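Local coordinates for pyruvate formate-lyase 2 (Archaeoglobus fulgidus, PDB 2F3O), which is a glycyl radical enzyme of the pyruvate formate-lyase family, probably a lyase, whose physiological reaction is not established, at residues 39-44 with 507-512; 72-76 with 313-317; 96-100 with 758-762. All blocks are in the same frame, centred on the assembly; numbering follows the deposited sequence.

Contact 1 of 3, residues 39-44 with 507-512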
loop_
_atom_site.group_PDB
_atom_site.type_symbol
_atom_site.label_atom_id
_atom_site.label_comp_id
_atom_site.label_asym_id
_atom_site.label_seq_id
_atom_site.Cartn_x
_atom_site.Cartn_y
_atom_site.Cartn_z
ATOM N N MET A 39 6.521 -25.938 -2.794
ATOM C CA MET A 39 6.708 -26.124 -4.239
ATOM C C MET A 39 7.934 -25.418 -4.859
ATOM O O MET A 39 8.584 -25.981 -5.748
ATOM C CB MET A 39 5.429 -25.762 -4.986
ATOM C CG MET A 39 5.482 -25.957 -6.505
ATOM S SD MET A 39 5.915 -27.630 -7.076
ATOM C CE MET A 39 4.352 -28.490 -6.953
ATOM N N ILE A 40 8.289 -24.226 -4.367
ATOM C CA ILE A 40 9.429 -23.490 -4.937
ATOM C C ILE A 40 10.734 -24.149 -4.543
ATOM O O ILE A 40 11.687 -24.132 -5.317
ATOM C CB ILE A 40 9.408 -21.951 -4.592
ATOM C CG1 ILE A 40 10.418 -21.158 -5.420
ATOM C CG2 ILE A 40 9.629 -21.707 -3.130
ATOM C CD1 ILE A 40 10.327 -19.679 -5.219
ATOM N N ILE A 41 10.755 -24.769 -3.363
ATOM C CA ILE A 41 11.910 -25.516 -2.915
ATOM C C ILE A 41 11.971 -26.827 -3.721
ATOM O O ILE A 41 13.036 -27.231 -4.163
ATOM C CB ILE A 41 11.855 -25.725 -1.402
ATOM C CG1 ILE A 41 12.123 -24.418 -0.696
ATOM C CG2 ILE A 41 12.897 -26.655 -0.919
ATOM C CD1 ILE A 41 11.998 -24.531 0.795
ATOM N N ARG A 42 10.821 -27.446 -3.983
ATOM C CA ARG A 42 10.770 -28.642 -4.825
ATOM C C ARG A 42 11.327 -28.383 -6.207
ATOM O O ARG A 42 12.078 -29.204 -6.726
ATOM C CB ARG A 42 9.358 -29.217 -4.932
ATOM C CG ARG A 42 8.732 -29.416 -3.587
ATOM C CD ARG A 42 7.893 -30.649 -3.484
ATOM N NE ARG A 42 6.790 -30.756 -4.423
ATOM C CZ ARG A 42 6.613 -31.787 -5.239
ATOM N NH1 ARG A 42 7.479 -32.790 -5.225
ATOM N NH2 ARG A 42 5.571 -31.819 -6.066
ATOM N N GLN A 43 11.000 -27.232 -6.785
ATOM C CA GLN A 43 11.499 -26.871 -8.109
ATOM C C GLN A 43 13.004 -26.624 -8.101
ATOM O O GLN A 43 13.707 -26.962 -9.061
ATOM C CB GLN A 43 10.787 -25.625 -8.611
ATOM C CG GLN A 43 9.348 -25.862 -8.988
ATOM C CD GLN A 43 9.218 -26.687 -10.235
ATOM O OE1 GLN A 43 8.641 -27.764 -10.206
ATOM N NE2 GLN A 43 9.755 -26.180 -11.344
ATOM N N ALA A 44 13.480 -26.038 -7.004
ATOM C CA ALA A 44 14.900 -25.765 -6.814
ATOM C C ALA A 44 15.668 -27.060 -6.716
ATOM O O ALA A 44 16.688 -27.246 -7.378
ATOM C CB ALA A 44 15.108 -24.943 -5.553
ATOM N N GLU A 507 1.664 -21.224 -9.060
ATOM C CA GLU A 507 1.372 -22.180 -8.024
ATOM C C GLU A 507 2.049 -23.516 -8.181
ATOM O O GLU A 507 2.455 -24.096 -7.181
ATOM C CB GLU A 507 -0.124 -22.385 -7.897
ATOM C CG GLU A 507 -0.829 -21.201 -7.301
ATOM C CD GLU A 507 -0.389 -20.921 -5.881
ATOM O OE1 GLU A 507 -0.557 -21.806 -5.014
ATOM O OE2 GLU A 507 0.109 -19.802 -5.626
ATOM N N VAL A 508 2.166 -24.026 -9.407
ATOM C CA VAL A 508 2.704 -25.391 -9.581
ATOM C C VAL A 508 4.043 -25.470 -10.304
ATOM O O VAL A 508 4.661 -26.530 -10.370
ATOM C CB VAL A 508 1.692 -26.364 -10.258
ATOM C CG1 VAL A 508 0.258 -25.997 -9.914
ATOM C CG2 VAL A 508 1.883 -26.397 -11.761
ATOM N N LYS A 509 4.490 -24.340 -10.832
ATOM C CA LYS A 509 5.739 -24.262 -11.568
ATOM C C LYS A 509 6.361 -22.879 -11.358
ATOM O O LYS A 509 6.444 -22.060 -12.294
ATOM C CB LYS A 509 5.451 -24.541 -13.053
ATOM C CG LYS A 509 6.608 -24.439 -14.058
ATOM C CD LYS A 509 7.531 -25.578 -13.939
ATOM C CE LYS A 509 8.569 -25.506 -15.018
ATOM N NZ LYS A 509 9.833 -26.115 -14.520
ATOM N N PRO A 510 6.780 -22.585 -10.115
ATOM C CA PRO A 510 7.639 -21.408 -10.029
ATOM C C PRO A 510 9.039 -21.756 -10.577
ATOM O O PRO A 510 9.419 -22.933 -10.625
ATOM C CB PRO A 510 7.669 -21.084 -8.534
ATOM C CG PRO A 510 7.389 -22.387 -7.854
ATOM C CD PRO A 510 6.571 -23.228 -8.803
ATOM N N THR A 511 9.770 -20.754 -11.050
ATOM C CA THR A 511 11.027 -21.010 -11.733
ATOM C C THR A 511 12.179 -20.194 -11.153
ATOM O O THR A 511 12.549 -19.156 -11.703
ATOM C CB THR A 511 10.883 -20.734 -13.232
ATOM O OG1 THR A 511 10.389 -19.403 -13.441
ATOM C CG2 THR A 511 9.915 -21.739 -13.870
ATOM N N PRO A 512 12.745 -20.663 -10.030
ATOM C CA PRO A 512 13.724 -19.941 -9.218
ATOM C C PRO A 512 15.031 -19.545 -9.890
ATOM O O PRO A 512 15.545 -18.477 -9.595
ATOM C CB PRO A 512 14.036 -20.917 -8.081
ATOM C CG PRO A 512 12.927 -21.883 -8.076
ATOM C CD PRO A 512 12.417 -21.977 -9.454
#
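Pro-510 and Pro-512 press their rings against Met-39, Ile-40 and Gln-43, packing the turn between helices 477-508 and 512-516 onto the start of helix 39-53. The apolar part is stepped along the helix. Pro-510 puts CG 3.9 Å from CB of Ile-40, while its CD faces CG of Met-39 at 3.7 Å. One step further on, CG1 of Ile-40, anti to its own backbone N (chi1 -168°), runs counter to the Pro-512 ring, 3.7 Å from CG. Ser-194 and Ala-198 of helix 190-221 also touch Ile-40.

The polar part belongs to Gln-43, bent at chi2 (-70°) across the Pro-510 ring. Its NE2 gives Pro-510 O a weak hydrogen bond of 3.3 Å (132° at the hydrogen), and OE1 bonds the Tyr-27 hydroxyl. NZ of Lys-509, next to that amide, is held by Glu-80 and Glu-267 O instead. An alanine in place of Gln-43 would probably cost Pro-510 O this donor, leave Tyr-27 without its amide partner and open a gap beside Pro-510 CD.

Met-39 lies against the carbonyls ending helix 477-508: its CG is 3.6 Å from Glu-507 O and its SD 3.7 Å from Val-508 O.

Contact 2 of 3, residues 72-76 with 313-317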
loop_
_atom_site.group_PDB
_atom_site.type_symbol
_atom_site.label_atom_id
_atom_site.label_comp_id
_atom_site.label_asym_id
_atom_site.label_seq_id
_atom_site.Cartn_x
_atom_site.Cartn_y
_atom_site.Cartn_z
ATOM N N PRO A 72 23.323 -34.737 -28.332
ATOM C CA PRO A 72 22.599 -33.662 -29.013
ATOM C C PRO A 72 21.996 -34.027 -30.390
ATOM O O PRO A 72 22.090 -35.171 -30.803
ATOM C CB PRO A 72 23.633 -32.538 -29.065
ATOM C CG PRO A 72 24.640 -32.900 -28.035
ATOM C CD PRO A 72 24.730 -34.371 -28.153
ATOM N N PRO A 73 21.536 -33.040 -31.178
ATOM C CA PRO A 73 20.161 -32.775 -31.523
ATOM C C PRO A 73 19.131 -33.584 -30.761
ATOM O O PRO A 73 19.100 -34.812 -30.847
ATOM C CB PRO A 73 20.141 -33.044 -33.032
ATOM C CG PRO A 73 21.540 -32.583 -33.483
ATOM C CD PRO A 73 22.383 -32.383 -32.186
ATOM N N GLY A 74 18.287 -32.872 -30.020
ATOM C CA GLY A 74 17.178 -33.502 -29.323
ATOM C C GLY A 74 16.087 -32.618 -28.747
ATOM O O GLY A 74 16.145 -31.386 -28.831
ATOM N N ALA A 75 15.082 -33.271 -28.161
ATOM C CA ALA A 75 13.985 -32.591 -27.476
ATOM C C ALA A 75 14.041 -32.839 -25.971
ATOM O O ALA A 75 14.182 -33.980 -25.544
ATOM C CB ALA A 75 12.662 -33.064 -28.026
ATOM N N ILE A 76 13.932 -31.778 -25.171
ATOM C CA ILE A 76 13.819 -31.933 -23.721
ATOM C C ILE A 76 12.336 -32.053 -23.338
ATOM O O ILE A 76 11.500 -31.339 -23.873
ATOM C CB ILE A 76 14.489 -30.777 -22.973
ATOM C CG1 ILE A 76 15.907 -30.554 -23.498
ATOM C CG2 ILE A 76 14.571 -31.077 -21.513
ATOM C CD1 ILE A 76 16.610 -29.344 -22.905
ATOM N N GLU A 313 21.283 -27.408 -30.529
ATOM C CA GLU A 313 21.130 -28.704 -29.888
ATOM C C GLU A 313 19.680 -29.023 -29.511
ATOM O O GLU A 313 19.322 -30.193 -29.372
ATOM C CB GLU A 313 22.078 -28.844 -28.691
ATOM C CG GLU A 313 23.545 -28.850 -29.080
ATOM C CD GLU A 313 24.499 -28.818 -27.881
ATOM O OE1 GLU A 313 24.025 -28.872 -26.730
ATOM O OE2 GLU A 313 25.730 -28.742 -28.096
ATOM N N ILE A 314 18.838 -28.005 -29.355
ATOM C CA ILE A 314 17.426 -28.280 -29.091
ATOM C C ILE A 314 16.497 -28.069 -30.268
ATOM O O ILE A 314 16.706 -27.249 -31.150
ATOM C CB ILE A 314 16.819 -27.599 -27.817
ATOM C CG1 ILE A 314 16.788 -26.081 -27.938
ATOM C CG2 ILE A 314 17.535 -28.024 -26.574
ATOM C CD1 ILE A 314 15.876 -25.428 -26.922
ATOM N N VAL A 315 15.444 -28.846 -30.212
ATOM C CA VAL A 315 14.477 -28.965 -31.246
ATOM C C VAL A 315 13.279 -29.299 -30.352
ATOM O O VAL A 315 13.444 -29.964 -29.324
ATOM C CB VAL A 315 14.940 -30.098 -32.232
ATOM C CG1 VAL A 315 14.158 -31.393 -32.062
ATOM C CG2 VAL A 315 14.875 -29.621 -33.660
ATOM N N PRO A 316 12.091 -28.778 -30.670
ATOM C CA PRO A 316 10.991 -28.791 -29.694
ATOM C C PRO A 316 10.282 -30.139 -29.556
ATOM O O PRO A 316 10.265 -30.907 -30.488
ATOM C CB PRO A 316 10.043 -27.746 -30.256
ATOM C CG PRO A 316 10.275 -27.815 -31.736
ATOM C CD PRO A 316 11.706 -28.156 -31.942
ATOM N N ALA A 317 9.704 -30.428 -28.395
ATOM C CA ALA A 317 8.986 -31.707 -28.173
ATOM C C ALA A 317 7.513 -31.613 -28.551
ATOM O O ALA A 317 6.633 -31.912 -27.738
ATOM C CB ALA A 317 9.111 -32.176 -26.709
HETATM O O HOH W 1 13.968 -29.175 -26.535
#
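With CG beside its backbone N (chi1 -65°) and the rest of the chain extended, Glu-313 runs alongside the Pro-72 ring, in the same direction as the ring, its CG 3.7 Å from Pro-72 CB. The carboxylate goes on to accept from Met-68 N through OE1. Ile-76 turns CG1 anti to its carbonyl carbon (chi1 -50°), and with chi2 extended its CD1 ends at a slant over Ile-314, 4.0 Å from CG2.

Between these side-chain pairs the backbones do the joining. Gly-74 N donates to Glu-313 O at 2.9 Å (156° at the hydrogen), close to the line of the carbonyl bond, and Gly-74 O accepts a weak bond from Val-315 N at 3.0 Å. Both bonds straddle Ile-314, the pattern of a parallel beta bridge. Strand 74-75 already pairs in parallel with strand 18-19, through Arg-18 and Ser-20, and the loop 313-317 borders it as well, with this single bridge.

Where the next rung of a parallel ladder would fall, a water takes its place: it accepts from Ile-76 N and donates to Val-315 O, 2.9 Å from each. Val-315 O is also approached by the CA of Ala-75, a CA-H...O contact of 3.3 Å. Beyond it the loop passes Pro-316, whose side chain is about 7 Å from a bound glycerol, and Ala-317 sets its CB 3.9 Å from CB of Ala-75.

Contact 3 of 3, residues 96-100 with 758-762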
loop_
_atom_site.group_PDB
_atom_site.type_symbol
_atom_site.label_atom_id
_atom_site.label_comp_id
_atom_site.label_asym_id
_atom_site.label_seq_id
_atom_site.Cartn_x
_atom_site.Cartn_y
_atom_site.Cartn_z
ATOM N N ARG A 96 7.839 -39.826 -38.948
ATOM C CA ARG A 96 6.844 -38.824 -39.334
ATOM C C ARG A 96 7.563 -37.785 -40.164
ATOM O O ARG A 96 8.791 -37.680 -40.085
ATOM C CB ARG A 96 6.167 -38.187 -38.126
ATOM C CG ARG A 96 7.108 -37.519 -37.139
ATOM C CD ARG A 96 6.315 -36.782 -36.063
ATOM N NE ARG A 96 7.170 -35.980 -35.191
ATOM C CZ ARG A 96 6.731 -35.220 -34.191
ATOM N NH1 ARG A 96 5.435 -35.151 -33.915
ATOM N NH2 ARG A 96 7.598 -34.531 -33.466
ATOM N N GLU A 97 6.813 -37.025 -40.960
ATOM C CA GLU A 97 7.435 -36.243 -42.038
ATOM C C GLU A 97 8.258 -35.011 -41.602
ATOM O O GLU A 97 9.250 -34.679 -42.243
ATOM C CB GLU A 97 6.439 -35.924 -43.177
ATOM C CG GLU A 97 5.418 -34.824 -42.898
ATOM C CD GLU A 97 5.058 -34.023 -44.157
ATOM O OE1 GLU A 97 4.120 -33.185 -44.102
ATOM O OE2 GLU A 97 5.722 -34.227 -45.203
ATOM N N THR A 98 7.868 -34.368 -40.501
ATOM C CA THR A 98 8.567 -33.183 -39.990
ATOM C C THR A 98 8.947 -33.384 -38.535
ATOM O O THR A 98 8.176 -33.956 -37.769
ATOM C CB THR A 98 7.667 -31.940 -40.058
ATOM O OG1 THR A 98 6.401 -32.237 -39.453
ATOM C CG2 THR A 98 7.430 -31.527 -41.500
ATOM N N ASN A 99 10.134 -32.903 -38.174
ATOM C CA ASN A 99 10.653 -32.944 -36.797
ATOM C C ASN A 99 10.648 -34.347 -36.191
ATOM O O ASN A 99 10.077 -34.592 -35.126
ATOM C CB ASN A 99 9.912 -31.939 -35.909
ATOM C CG ASN A 99 10.666 -31.596 -34.641
ATOM O OD1 ASN A 99 11.878 -31.383 -34.654
ATOM N ND2 ASN A 99 9.942 -31.532 -33.537
ATOM N N ARG A 100 11.269 -35.265 -36.920
ATOM C CA ARG A 100 11.394 -36.649 -36.494
ATOM C C ARG A 100 12.362 -36.775 -35.322
ATOM O O ARG A 100 13.387 -36.104 -35.264
ATOM C CB ARG A 100 11.823 -37.544 -37.668
ATOM C CG ARG A 100 13.099 -37.101 -38.405
ATOM C CD ARG A 100 13.366 -37.972 -39.629
ATOM N NE ARG A 100 12.128 -38.569 -40.133
ATOM C CZ ARG A 100 12.080 -39.553 -41.031
ATOM N NH1 ARG A 100 13.206 -40.055 -41.542
ATOM N NH2 ARG A 100 10.905 -40.040 -41.417
ATOM N N VAL A 758 12.997 -28.335 -45.188
ATOM C CA VAL A 758 12.653 -29.757 -45.062
ATOM C C VAL A 758 11.765 -30.067 -43.846
ATOM O O VAL A 758 10.916 -30.960 -43.881
ATOM C CB VAL A 758 13.967 -30.583 -45.013
ATOM C CG1 VAL A 758 13.723 -32.039 -44.593
ATOM C CG2 VAL A 758 14.662 -30.502 -46.356
ATOM N N GLU A 759 11.930 -29.285 -42.787
ATOM C CA GLU A 759 11.185 -29.498 -41.559
ATOM C C GLU A 759 9.834 -28.782 -41.462
ATOM O O GLU A 759 9.173 -28.859 -40.442
ATOM C CB GLU A 759 12.078 -29.168 -40.372
ATOM C CG GLU A 759 13.414 -29.878 -40.459
ATOM C CD GLU A 759 13.309 -31.405 -40.248
ATOM O OE1 GLU A 759 14.299 -32.113 -40.542
ATOM O OE2 GLU A 759 12.256 -31.909 -39.779
ATOM N N LEU A 760 9.427 -28.108 -42.528
ATOM C CA LEU A 760 8.118 -27.478 -42.589
ATOM C C LEU A 760 7.119 -28.422 -43.212
ATOM O O LEU A 760 7.467 -29.144 -44.122
ATOM C CB LEU A 760 8.204 -26.232 -43.449
ATOM C CG LEU A 760 9.156 -25.185 -42.901
ATOM C CD1 LEU A 760 9.461 -24.153 -43.950
ATOM C CD2 LEU A 760 8.490 -24.554 -41.726
ATOM N N SER A 761 5.875 -28.400 -42.743
ATOM C CA SER A 761 4.808 -29.270 -43.267
ATOM C C SER A 761 4.432 -28.904 -44.703
ATOM O O SER A 761 4.822 -27.843 -45.179
ATOM C CB SER A 761 3.570 -29.171 -42.377
ATOM O OG SER A 761 2.962 -27.893 -42.504
ATOM N N ARG A 762 3.690 -29.785 -45.384
ATOM C CA ARG A 762 3.248 -29.535 -46.780
ATOM C C ARG A 762 2.460 -28.250 -46.941
ATOM O O ARG A 762 2.801 -27.474 -47.834
ATOM C CB ARG A 762 2.440 -30.691 -47.404
ATOM C CG ARG A 762 2.982 -32.061 -47.148
ATOM C CD ARG A 762 3.706 -32.643 -48.357
ATOM N NE ARG A 762 4.312 -33.932 -48.004
ATOM C CZ ARG A 762 3.652 -35.091 -47.907
ATOM N NH1 ARG A 762 2.340 -35.162 -48.152
ATOM N NH2 ARG A 762 4.311 -36.195 -47.567
HETATM O O HOH W 2 12.255 -34.974 -40.830
#
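Thr-98 and Glu-759 meet with their CA atoms 4.8 Å apart; Asn-99 is in the left-handed helical region, and its backbone N faces the Glu-759 carboxylate. That N donates to Glu-759 OE2 at 2.8 Å (159° at the hydrogen), almost in line with the C-O bond. Glu-759 gets there by bending back at chi2, its CG beside its own N (chi1 -51°). A water donates to the same OE2 and, weakly, to Glu-97 O.

Thr-98 lays its methyl CG2 on the opposing backbone, 3.4 Å from Glu-759 O and 3.5 Å from Leu-760 O. Further out, Glu-97 OE2 forms a salt bridge with Arg-762 NE at 3.1 Å. Carboxylate and guanidinium are steeply turned, their planes 74° apart, and OE1 lies over one guanidinium face, offset toward its rim. Within 96-100, Arg-96 grips Asn-99 O side-on, with NE at 3.2 Å and NH2 at 3.0 Å, both from one face of the carbonyl.

Ser-761 is the N-cap of helix 762-770, its OG weakly bonded to Val-764 N. The contact thus ties the loop 96-100 to the chain that follows strand 754-756, shortly after Gly-752, the predicted glycyl radical site of this family.

Contact 2 is wholly buried; contacts 1 and 3 are only partly so, and contact 3 carries the exposed Glu-97 and Arg-762. Contact 1 is mainly proline packing on a helix, near the second subunit, whose Leu-131 touches Ile-41. Contact 2 relies on backbone bonds and a water, contact 3 on two glutamate carboxylates and a threonine methyl laid on backbone. Helix 39-53 and strand 74-75 follow each other in the chain, yet contacts 1 and 2 lie 23 Å apart between centres and do not touch. Contacts 2 and 3, 15 Å between centres, do join: Asn-99 ND2 probably bonds Pro-316 O. The loop 313-317 therefore meets both strand 74-75 and the loop 96-100, which in turn meets 758-762.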